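Local coordinates for protein adenosine deaminase (Burkholderia ambifaria, PDB 4GXW) that binds a zinc ion in a barrel of the adenosine and AMP deaminase family and probably removes the amino group of a purine such as adenine or adenosine by hydrolysis, at residues Val32-Arg43 / His297-Leu305; Val110-Thr120 / Gly149-Asp159. One frame throughout, in Å; residues are numbered along the deposited sequence.

Contact 1. Residues Val32-Arg43 / His297-Leu305; sequences VELHCHLLGAVR and HPNTDDPTL. With ZN (zinc ion), chain C.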
loop_
_atom_site.group_PDB
_atom_site.type_symbol
_atom_site.label_atom_id
_atom_site.label_comp_id
_atom_site.label_asym_id
_atom_site.label_seq_id
_atom_site.Cartn_x
_atom_site.Cartn_y
_atom_site.Cartn_z
ATOM N N VAL A 32 3.940 1.840 10.234
ATOM C CA VAL A 32 4.037 0.670 9.373
ATOM C C VAL A 32 3.405 1.050 8.042
ATOM O O VAL A 32 2.570 1.961 7.967
ATOM C CB VAL A 32 3.343 -0.583 9.946
ATOM C CG1 VAL A 32 3.877 -0.902 11.333
ATOM C CG2 VAL A 32 1.838 -0.403 9.981
ATOM N N GLU A 33 3.822 0.364 6.988
ATOM C CA GLU A 33 3.157 0.472 5.686
ATOM C C GLU A 33 2.704 -0.932 5.289
ATOM O O GLU A 33 3.509 -1.873 5.284
ATOM C CB GLU A 33 4.056 1.071 4.602
ATOM C CG GLU A 33 3.342 1.189 3.252
ATOM C CD GLU A 33 3.874 2.302 2.382
ATOM O OE1 GLU A 33 5.089 2.292 2.057
ATOM O OE2 GLU A 33 3.073 3.195 2.016
ATOM N N LEU A 34 1.412 -1.057 4.982
ATOM C CA LEU A 34 0.801 -2.349 4.677
ATOM C C LEU A 34 0.249 -2.428 3.262
ATOM O O LEU A 34 -0.250 -3.472 2.856
ATOM C CB LEU A 34 -0.335 -2.652 5.660
ATOM C CG LEU A 34 0.013 -2.720 7.142
ATOM C CD1 LEU A 34 -1.233 -3.022 7.960
ATOM C CD2 LEU A 34 1.087 -3.774 7.381
ATOM N N HIS A 35 0.321 -1.330 2.512
ATOM C CA HIS A 35 -0.249 -1.276 1.165
ATOM C C HIS A 35 0.650 -0.455 0.259
ATOM O O HIS A 35 0.539 0.775 0.188
ATOM C CB HIS A 35 -1.676 -0.699 1.198
ATOM C CG HIS A 35 -2.420 -0.810 -0.105
ATOM N ND1 HIS A 35 -3.797 -0.892 -0.160
ATOM C CD2 HIS A 35 -1.993 -0.829 -1.392
ATOM C CE1 HIS A 35 -4.180 -0.977 -1.425
ATOM N NE2 HIS A 35 -3.102 -0.952 -2.196
ATOM N N CYS A 36 1.557 -1.146 -0.420
ATOM C CA CYS A 36 2.500 -0.510 -1.326
ATOM C C CYS A 36 2.934 -1.507 -2.378
ATOM O O CYS A 36 3.380 -2.606 -2.050
ATOM C CB CYS A 36 3.732 -0.021 -0.565
ATOM S SG CYS A 36 4.858 0.902 -1.619
ATOM N N HIS A 37 2.816 -1.117 -3.640
ATOM C CA HIS A 37 3.266 -1.960 -4.743
ATOM C C HIS A 37 4.706 -1.612 -5.079
ATOM O O HIS A 37 5.021 -0.454 -5.381
ATOM C CB HIS A 37 2.353 -1.802 -5.967
ATOM C CG HIS A 37 0.917 -2.106 -5.674
ATOM N ND1 HIS A 37 0.352 -3.349 -5.884
ATOM C CD2 HIS A 37 -0.059 -1.333 -5.138
ATOM C CE1 HIS A 37 -0.915 -3.320 -5.500
ATOM N NE2 HIS A 37 -1.187 -2.110 -5.039
ATOM N N LEU A 38 5.568 -2.626 -5.019
ATOM C CA LEU A 38 6.976 -2.492 -5.375
ATOM C C LEU A 38 7.178 -1.714 -6.676
ATOM O O LEU A 38 7.982 -0.779 -6.737
ATOM C CB LEU A 38 7.602 -3.882 -5.512
ATOM C CG LEU A 38 9.094 -3.887 -5.844
ATOM C CD1 LEU A 38 9.899 -3.168 -4.763
ATOM C CD2 LEU A 38 9.579 -5.312 -6.051
ATOM N N LEU A 39 6.437 -2.091 -7.712
ATOM C CA LEU A 39 6.617 -1.501 -9.029
ATOM C C LEU A 39 6.004 -0.100 -9.127
ATOM O O LEU A 39 6.222 0.606 -10.112
ATOM C CB LEU A 39 6.079 -2.438 -10.123
ATOM C CG LEU A 39 7.085 -3.461 -10.686
ATOM C CD1 LEU A 39 7.646 -4.376 -9.592
ATOM C CD2 LEU A 39 6.448 -4.281 -11.805
ATOM N N GLY A 40 5.253 0.297 -8.102
ATOM C CA GLY A 40 4.770 1.668 -7.993
ATOM C C GLY A 40 5.641 2.557 -7.112
ATOM O O GLY A 40 5.264 3.692 -6.780
ATOM N N ALA A 41 6.801 2.030 -6.724
ATOM C CA ALA A 41 7.742 2.726 -5.849
ATOM C C ALA A 41 9.114 2.875 -6.498
ATOM O O ALA A 41 10.095 3.126 -5.812
ATOM C CB ALA A 41 7.870 2.003 -4.513
ATOM N N VAL A 42 9.191 2.707 -7.814
ATOM C CA VAL A 42 10.459 2.889 -8.507
ATOM C C VAL A 42 10.779 4.375 -8.651
ATOM O O VAL A 42 9.949 5.150 -9.138
ATOM C CB VAL A 42 10.433 2.199 -9.892
ATOM C CG1 VAL A 42 11.745 2.407 -10.618
ATOM C CG2 VAL A 42 10.136 0.706 -9.730
ATOM N N ARG A 43 11.976 4.774 -8.228
ATOM C CA ARG A 43 12.387 6.173 -8.349
ATOM C C ARG A 43 12.513 6.555 -9.820
ATOM O O ARG A 43 12.972 5.749 -10.635
ATOM C CB ARG A 43 13.726 6.399 -7.649
ATOM C CG ARG A 43 13.719 6.124 -6.154
ATOM C CD ARG A 43 15.121 6.269 -5.591
ATOM N NE ARG A 43 15.218 5.788 -4.219
ATOM C CZ ARG A 43 16.359 5.490 -3.615
ATOM N NH1 ARG A 43 17.518 5.640 -4.250
ATOM N NH2 ARG A 43 16.345 5.037 -2.373
ATOM N N HIS A 297 -6.184 2.235 8.028
ATOM C CA HIS A 297 -4.763 2.523 8.131
ATOM C C HIS A 297 -4.310 3.096 6.799
ATOM O O HIS A 297 -4.472 2.444 5.773
ATOM C CB HIS A 297 -3.988 1.246 8.453
ATOM C CG HIS A 297 -2.507 1.445 8.475
ATOM N ND1 HIS A 297 -1.694 1.063 7.431
ATOM C CD2 HIS A 297 -1.700 2.010 9.405
ATOM C CE1 HIS A 297 -0.442 1.380 7.722
ATOM N NE2 HIS A 297 -0.419 1.960 8.909
ATOM N N PRO A 298 -3.760 4.318 6.804
ATOM C CA PRO A 298 -3.411 4.992 5.545
ATOM C C PRO A 298 -2.053 4.563 4.986
ATOM O O PRO A 298 -1.135 4.257 5.756
ATOM C CB PRO A 298 -3.370 6.461 5.949
ATOM C CG PRO A 298 -2.887 6.410 7.367
ATOM C CD PRO A 298 -3.529 5.189 7.969
ATOM N N ASN A 299 -1.941 4.561 3.655
ATOM C CA ASN A 299 -0.777 4.047 2.956
ATOM C C ASN A 299 -0.584 4.802 1.647
ATOM O O ASN A 299 -1.487 5.517 1.211
ATOM C CB ASN A 299 -0.977 2.563 2.653
ATOM C CG ASN A 299 -0.939 1.710 3.890
ATOM O OD1 ASN A 299 0.126 1.287 4.305
ATOM N ND2 ASN A 299 -2.105 1.446 4.488
ATOM N N THR A 300 0.572 4.601 1.003
ATOM C CA THR A 300 0.918 5.304 -0.236
ATOM C C THR A 300 0.484 4.605 -1.528
ATOM O O THR A 300 0.258 5.284 -2.534
ATOM C CB THR A 300 2.437 5.638 -0.329
ATOM O OG1 THR A 300 3.208 4.429 -0.326
ATOM C CG2 THR A 300 2.887 6.543 0.826
ATOM N N ASP A 301 0.400 3.269 -1.512
ATOM C CA ASP A 301 0.008 2.436 -2.682
ATOM C C ASP A 301 1.077 2.423 -3.781
ATOM O O ASP A 301 1.728 1.399 -4.007
ATOM C CB ASP A 301 -1.371 2.861 -3.232
ATOM C CG ASP A 301 -2.150 1.734 -3.961
ATOM O OD1 ASP A 301 -1.767 0.536 -4.029
ATOM O OD2 ASP A 301 -3.240 2.071 -4.470
ATOM N N ASP A 302 1.258 3.556 -4.457
ATOM C CA ASP A 302 2.269 3.694 -5.513
ATOM C C ASP A 302 2.993 5.011 -5.270
ATOM O O ASP A 302 2.731 6.003 -5.967
ATOM C CB ASP A 302 1.622 3.689 -6.909
ATOM C CG ASP A 302 0.774 2.466 -7.155
ATOM O OD1 ASP A 302 1.337 1.384 -7.414
ATOM O OD2 ASP A 302 -0.474 2.578 -7.104
ATOM N N PRO A 303 3.894 5.045 -4.275
ATOM C CA PRO A 303 4.413 6.325 -3.779
ATOM C C PRO A 303 5.097 7.185 -4.839
ATOM O O PRO A 303 4.898 8.397 -4.846
ATOM C CB PRO A 303 5.396 5.914 -2.669
ATOM C CG PRO A 303 5.692 4.468 -2.947
ATOM C CD PRO A 303 4.428 3.912 -3.499
ATOM N N THR A 304 5.883 6.594 -5.728
ATOM C CA THR A 304 6.604 7.435 -6.682
ATOM C C THR A 304 5.736 7.853 -7.864
ATOM O O THR A 304 5.995 8.881 -8.489
ATOM C CB THR A 304 7.888 6.776 -7.185
ATOM O OG1 THR A 304 7.557 5.527 -7.800
ATOM C CG2 THR A 304 8.864 6.565 -6.036
ATOM N N LEU A 305 4.710 7.066 -8.168
ATOM C CA LEU A 305 3.809 7.381 -9.277
ATOM C C LEU A 305 2.657 8.288 -8.837
ATOM O O LEU A 305 2.179 9.111 -9.617
ATOM C CB LEU A 305 3.263 6.099 -9.903
ATOM C CG LEU A 305 4.326 5.163 -10.479
ATOM C CD1 LEU A 305 3.699 3.912 -11.064
ATOM C CD2 LEU A 305 5.171 5.864 -11.527
HETATM ZN ZN ZN C . -2.950 -1.255 -4.333
HETATM O O HOH W 1 1.527 4.131 6.568
HETATM O O HOH W 2 1.370 3.022 10.975
HETATM O O HOH W 3 5.980 4.437 0.681
HETATM O O HOH W 4 -4.357 -0.194 -5.210
#

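Contact 2. Residues Val110-Thr120 / Gly149-Asp159; sequences VRHAEFFWNPT and GIGARLIPSID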
loop_
_atom_site.group_PDB
_atom_site.type_symbol
_atom_site.label_atom_id
_atom_site.label_comp_id
_atom_site.label_asym_id
_atom_site.label_seq_id
_atom_site.Cartn_x
_atom_site.Cartn_y
_atom_site.Cartn_z
ATOM N N VAL A 110 9.028 4.757 8.533
ATOM C CA VAL A 110 8.407 3.452 8.406
ATOM C C VAL A 110 9.375 2.439 9.011
ATOM O O VAL A 110 10.527 2.327 8.570
ATOM C CB VAL A 110 8.076 3.109 6.941
ATOM C CG1 VAL A 110 7.515 1.696 6.859
ATOM C CG2 VAL A 110 7.077 4.121 6.363
ATOM N N ARG A 111 8.912 1.721 10.030
ATOM C CA ARG A 111 9.755 0.764 10.743
ATOM C C ARG A 111 9.514 -0.661 10.275
ATOM O O ARG A 111 10.322 -1.554 10.524
ATOM C CB ARG A 111 9.530 0.891 12.244
ATOM C CG ARG A 111 9.985 2.244 12.753
ATOM C CD ARG A 111 9.660 2.477 14.212
ATOM N NE ARG A 111 10.190 3.763 14.662
ATOM C CZ ARG A 111 10.016 4.260 15.882
ATOM N NH1 ARG A 111 9.337 3.571 16.784
ATOM N NH2 ARG A 111 10.533 5.439 16.203
ATOM N N HIS A 112 8.399 -0.854 9.576
ATOM C CA HIS A 112 7.988 -2.159 9.084
ATOM C C HIS A 112 7.130 -1.932 7.848
ATOM O O HIS A 112 6.125 -1.219 7.914
ATOM C CB HIS A 112 7.190 -2.898 10.169
ATOM C CG HIS A 112 6.655 -4.224 9.730
ATOM N ND1 HIS A 112 7.413 -5.376 9.739
ATOM C CD2 HIS A 112 5.432 -4.582 9.268
ATOM C CE1 HIS A 112 6.683 -6.383 9.292
ATOM N NE2 HIS A 112 5.480 -5.925 8.992
ATOM N N ALA A 113 7.530 -2.531 6.727
ATOM C CA ALA A 113 6.818 -2.376 5.456
ATOM C C ALA A 113 6.470 -3.736 4.866
ATOM O O ALA A 113 7.339 -4.601 4.734
ATOM C CB ALA A 113 7.660 -1.583 4.452
ATOM N N GLU A 114 5.207 -3.924 4.495
ATOM C CA GLU A 114 4.791 -5.125 3.780
ATOM C C GLU A 114 4.357 -4.663 2.404
ATOM O O GLU A 114 3.489 -3.790 2.290
ATOM C CB GLU A 114 3.656 -5.828 4.531
ATOM C CG GLU A 114 4.012 -6.053 5.996
ATOM C CD GLU A 114 2.985 -6.836 6.783
ATOM O OE1 GLU A 114 1.995 -7.325 6.197
ATOM O OE2 GLU A 114 3.174 -6.966 8.012
ATOM N N PHE A 115 4.981 -5.219 1.365
ATOM C CA PHE A 115 4.795 -4.706 0.009
ATOM C C PHE A 115 4.446 -5.786 -1.005
ATOM O O PHE A 115 4.821 -6.954 -0.842
ATOM C CB PHE A 115 6.004 -3.861 -0.433
ATOM C CG PHE A 115 7.307 -4.620 -0.503
ATOM C CD1 PHE A 115 8.113 -4.768 0.619
ATOM C CD2 PHE A 115 7.739 -5.167 -1.699
ATOM C CE1 PHE A 115 9.335 -5.456 0.538
ATOM C CE2 PHE A 115 8.947 -5.846 -1.779
ATOM C CZ PHE A 115 9.738 -6.000 -0.658
ATOM N N PHE A 116 3.704 -5.378 -2.035
ATOM C CA PHE A 116 3.157 -6.272 -3.052
ATOM C C PHE A 116 4.075 -6.399 -4.272
ATOM O O PHE A 116 4.636 -5.408 -4.751
ATOM C CB PHE A 116 1.812 -5.739 -3.550
ATOM C CG PHE A 116 0.744 -5.605 -2.485
ATOM C CD1 PHE A 116 0.462 -6.640 -1.608
ATOM C CD2 PHE A 116 0.025 -4.422 -2.360
ATOM C CE1 PHE A 116 -0.532 -6.500 -0.638
ATOM C CE2 PHE A 116 -0.972 -4.288 -1.390
ATOM C CZ PHE A 116 -1.240 -5.335 -0.532
ATOM N N TRP A 117 4.182 -7.620 -4.793
ATOM C CA TRP A 117 4.922 -7.889 -6.025
ATOM C C TRP A 117 4.139 -8.941 -6.789
ATOM O O TRP A 117 3.708 -9.929 -6.190
ATOM C CB TRP A 117 6.322 -8.417 -5.699
ATOM C CG TRP A 117 6.988 -9.197 -6.810
ATOM C CD1 TRP A 117 7.291 -8.751 -8.073
ATOM C CD2 TRP A 117 7.448 -10.556 -6.749
ATOM N NE1 TRP A 117 7.909 -9.757 -8.798
ATOM C CE2 TRP A 117 8.025 -10.865 -7.998
ATOM C CE3 TRP A 117 7.446 -11.532 -5.745
ATOM C CZ2 TRP A 117 8.561 -12.119 -8.278
ATOM C CZ3 TRP A 117 7.991 -12.765 -6.020
ATOM C CH2 TRP A 117 8.543 -13.048 -7.276
ATOM N N ASN A 118 3.934 -8.732 -8.090
ATOM C CA ASN A 118 3.235 -9.718 -8.923
ATOM C C ASN A 118 4.200 -10.673 -9.622
ATOM O O ASN A 118 4.843 -10.315 -10.608
ATOM C CB ASN A 118 2.368 -9.039 -9.984
ATOM C CG ASN A 118 1.370 -8.070 -9.404
ATOM O OD1 ASN A 118 1.623 -6.860 -9.378
ATOM N ND2 ASN A 118 0.214 -8.580 -8.960
ATOM N N PRO A 119 4.301 -11.909 -9.118
ATOM C CA PRO A 119 5.225 -12.856 -9.760
ATOM C C PRO A 119 4.819 -13.289 -11.164
ATOM O O PRO A 119 5.692 -13.687 -11.933
ATOM C CB PRO A 119 5.198 -14.075 -8.834
ATOM C CG PRO A 119 4.513 -13.639 -7.589
ATOM C CD PRO A 119 3.638 -12.477 -7.933
ATOM N N THR A 120 3.527 -13.237 -11.488
ATOM C CA THR A 120 3.089 -13.662 -12.813
ATOM C C THR A 120 3.768 -12.843 -13.908
ATOM O O THR A 120 4.341 -13.403 -14.850
ATOM C CB THR A 120 1.560 -13.596 -12.960
ATOM O OG1 THR A 120 0.952 -14.399 -11.946
ATOM C CG2 THR A 120 1.125 -14.090 -14.331
ATOM N N GLY A 149 17.624 -0.400 9.148
ATOM C CA GLY A 149 16.930 -0.905 10.322
ATOM C C GLY A 149 15.445 -1.143 10.118
ATOM O O GLY A 149 14.714 -1.386 11.082
ATOM N N ILE A 150 14.988 -1.087 8.869
ATOM C CA ILE A 150 13.574 -1.280 8.572
ATOM C C ILE A 150 13.267 -2.759 8.362
ATOM O O ILE A 150 13.996 -3.449 7.640
ATOM C CB ILE A 150 13.138 -0.456 7.329
ATOM C CG1 ILE A 150 11.648 -0.625 7.040
ATOM C CG2 ILE A 150 13.981 -0.805 6.083
ATOM C CD1 ILE A 150 11.142 0.307 5.935
ATOM N N GLY A 151 12.213 -3.246 9.010
ATOM C CA GLY A 151 11.762 -4.616 8.808
ATOM C C GLY A 151 10.783 -4.682 7.653
ATOM O O GLY A 151 10.155 -3.678 7.298
ATOM N N ALA A 152 10.634 -5.856 7.048
ATOM C CA ALA A 152 9.757 -5.959 5.883
ATOM C C ALA A 152 9.217 -7.361 5.667
ATOM O O ALA A 152 9.830 -8.348 6.094
ATOM C CB ALA A 152 10.483 -5.476 4.619
ATOM N N ARG A 153 8.057 -7.438 5.017
ATOM C CA ARG A 153 7.550 -8.696 4.472
ATOM C C ARG A 153 7.187 -8.509 3.009
ATOM O O ARG A 153 6.742 -7.431 2.599
ATOM C CB ARG A 153 6.312 -9.179 5.229
ATOM C CG ARG A 153 6.508 -9.389 6.722
ATOM C CD ARG A 153 7.446 -10.552 7.007
ATOM N NE ARG A 153 7.582 -10.797 8.443
ATOM C CZ ARG A 153 8.411 -10.133 9.246
ATOM N NH1 ARG A 153 9.198 -9.177 8.766
ATOM N NH2 ARG A 153 8.457 -10.431 10.538
ATOM N N LEU A 154 7.362 -9.576 2.239
ATOM C CA LEU A 154 6.988 -9.621 0.832
ATOM C C LEU A 154 5.656 -10.346 0.684
ATOM O O LEU A 154 5.448 -11.407 1.279
ATOM C CB LEU A 154 8.060 -10.364 0.040
ATOM C CG LEU A 154 7.821 -10.572 -1.456
ATOM C CD1 LEU A 154 7.670 -9.221 -2.149
ATOM C CD2 LEU A 154 8.975 -11.368 -2.052
ATOM N N ILE A 155 4.764 -9.770 -0.117
ATOM C CA ILE A 155 3.437 -10.327 -0.353
ATOM C C ILE A 155 3.264 -10.543 -1.855
ATOM O O ILE A 155 2.821 -9.647 -2.582
ATOM C CB ILE A 155 2.322 -9.410 0.208
ATOM C CG1 ILE A 155 2.550 -9.127 1.698
ATOM C CG2 ILE A 155 0.942 -10.032 -0.019
ATOM C CD1 ILE A 155 1.568 -8.111 2.294
ATOM N N PRO A 156 3.632 -11.740 -2.344
ATOM C CA PRO A 156 3.375 -12.068 -3.748
ATOM C C PRO A 156 1.881 -11.928 -4.008
ATOM O O PRO A 156 1.062 -12.399 -3.206
ATOM C CB PRO A 156 3.854 -13.519 -3.859
ATOM C CG PRO A 156 4.890 -13.645 -2.766
ATOM C CD PRO A 156 4.344 -12.816 -1.632
ATOM N N SER A 157 1.525 -11.287 -5.116
ATOM C CA SER A 157 0.140 -10.905 -5.340
ATOM C C SER A 157 -0.382 -11.388 -6.677
ATOM O O SER A 157 0.291 -11.287 -7.709
ATOM C CB SER A 157 -0.018 -9.390 -5.227
ATOM O OG SER A 157 0.292 -8.964 -3.908
ATOM N N ILE A 158 -1.601 -11.907 -6.637
ATOM C CA ILE A 158 -2.274 -12.399 -7.822
ATOM C C ILE A 158 -2.586 -11.256 -8.782
ATOM O O ILE A 158 -3.039 -10.189 -8.352
ATOM C CB ILE A 158 -3.591 -13.089 -7.416
ATOM C CG1 ILE A 158 -3.292 -14.321 -6.549
ATOM C CG2 ILE A 158 -4.441 -13.413 -8.637
ATOM C CD1 ILE A 158 -4.483 -14.777 -5.731
ATOM N N ASP A 159 -2.281 -11.452 -10.064
ATOM C CA ASP A 159 -2.675 -10.538 -11.129
ATOM C C ASP A 159 -4.065 -10.999 -11.557
ATOM O O ASP A 159 -4.206 -11.980 -12.291
ATOM C CB ASP A 159 -1.660 -10.656 -12.276
ATOM C CG ASP A 159 -1.991 -9.794 -13.469
ATOM O OD1 ASP A 159 -3.104 -9.231 -13.549
ATOM O OD2 ASP A 159 -1.104 -9.702 -14.349
HETATM O O HOH W 5 -1.674 -14.189 -10.906
HETATM O O HOH W 6 1.129 -12.206 -10.109
#

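Contact 1. Residues Val32-Arg43 / His297-Leu305
A first torsion of -171° swings the His35 ring away from its own backbone N, and Asp301, whose chi1 of -153° likewise turns CG away from N, sends its side chain out beside that ring to one zinc ion, which His37 also reaches. The metal bonds measure 2.2 Å from His35 NE2, 2.1 Å from His37 NE2 and 2.2 Å from Asp301 OD1. The Asp301 carboxylate stands 77° from the His35 ring, and its other oxygen, OD2, accepts a hydrogen bond from the water that is also bound to zinc. His216 completes the metal site, while Thr263 holds His35 ND1 and so helps fix the rotation of that ring.

Backbone bonds set these ligands in place. His37 N donates to Asp301 O at 2.8 Å, and Asp301 N returns a bond to His35 O; Cys36 and Asp301 thus form a single bridge. Upstream, Asn299 OD1 accepts from Leu34 N at 2.8 Å and, weakly, from His35 N, while Asn299 ND2 donates to His297 ND1. OE2 of buried Glu33 accepts from both Thr300 N and Thr300 OG1, the latter at 2.7 Å. Downstream, Gly40 O accepts from Thr304 N, Pro303 CG lies 3.6 Å from Ala41 CB, and Gly40 CA passes close to the Asp302 carboxylate.

The His-x-His pair after the first strand, joined to a later aspartate at one zinc, is the mononuclear metal site of the adenosine deaminase branch of the amidohydrolases.

Contact 2. Residues Val110-Thr120 / Gly149-Asp159
Strands 110-117 and 151-159 run parallel, their axes 6° apart and 4.5 Å at closest approach, with bridges from His112-Gly151 to Trp117-Pro156 and an unbroken ladder of seven backbone hydrogen bonds from Gly151 N to Arg111 O through Ser157 N to Trp117 O.

On the face of His112, Glu114 and Phe116, the His112 ring donates from NE2 to the anti lone pair of Glu114 OE2, in the ring plane at 2.7 Å. Arg153 bends at chi2 (-67°), which lays one guanidinium face against His112 CE1, 3.8 Å from NH1; its NH1 also donates to Ala152 O. Arg238 forms a salt bridge with Glu114 OE1. Farther along, Ile155 CG2 meets the edge of the Phe116 ring, 3.8 Å from CD1, and Ile155 O receives Trp117 N from above its carbonyl plane.

The other face is apolar: Leu154 CD1 touches Phe115 CE2 at 3.6 Å and Trp117 CB at 3.9 Å, and helix 130-148 packs over Trp117 and Ala152. Beyond the ladder, Asn118 ND2 donates to Ser157 O from above the carbonyl plane, and also to Asp188. Two waters then link Thr120 to Ser157 O and Asp159 N.

Parallel neighbours joined through helices 119-126 and 130-148 form the beta-alpha-beta unit of a TIM barrel, here with Phe116 beside the zinc ligand His37.

Overall arrangement
From the N terminus, the chain passes through 32-43 early, after helix 20-28, then forms strand 110-117, and after two helices returns with 151-159, closing contact 2 across 28 intervening residues. Contact 1 closes only when 297-305 arrives, after 253 residues, so contact 2 is nested inside its loop. The two meet directly because strand 31-33 borders strand 110-117: Glu33 O lies 2.8 Å from Glu114 N, and Cys36 O lies 2.8 Å from Phe116 N, both probable hydrogen bonds. Their centres are about 10 Å apart. Contact 2 joins consecutive barrel strands, whereas contact 1 brings the end of strand 295-298 and the loop after it back to the first strand, at the zinc site.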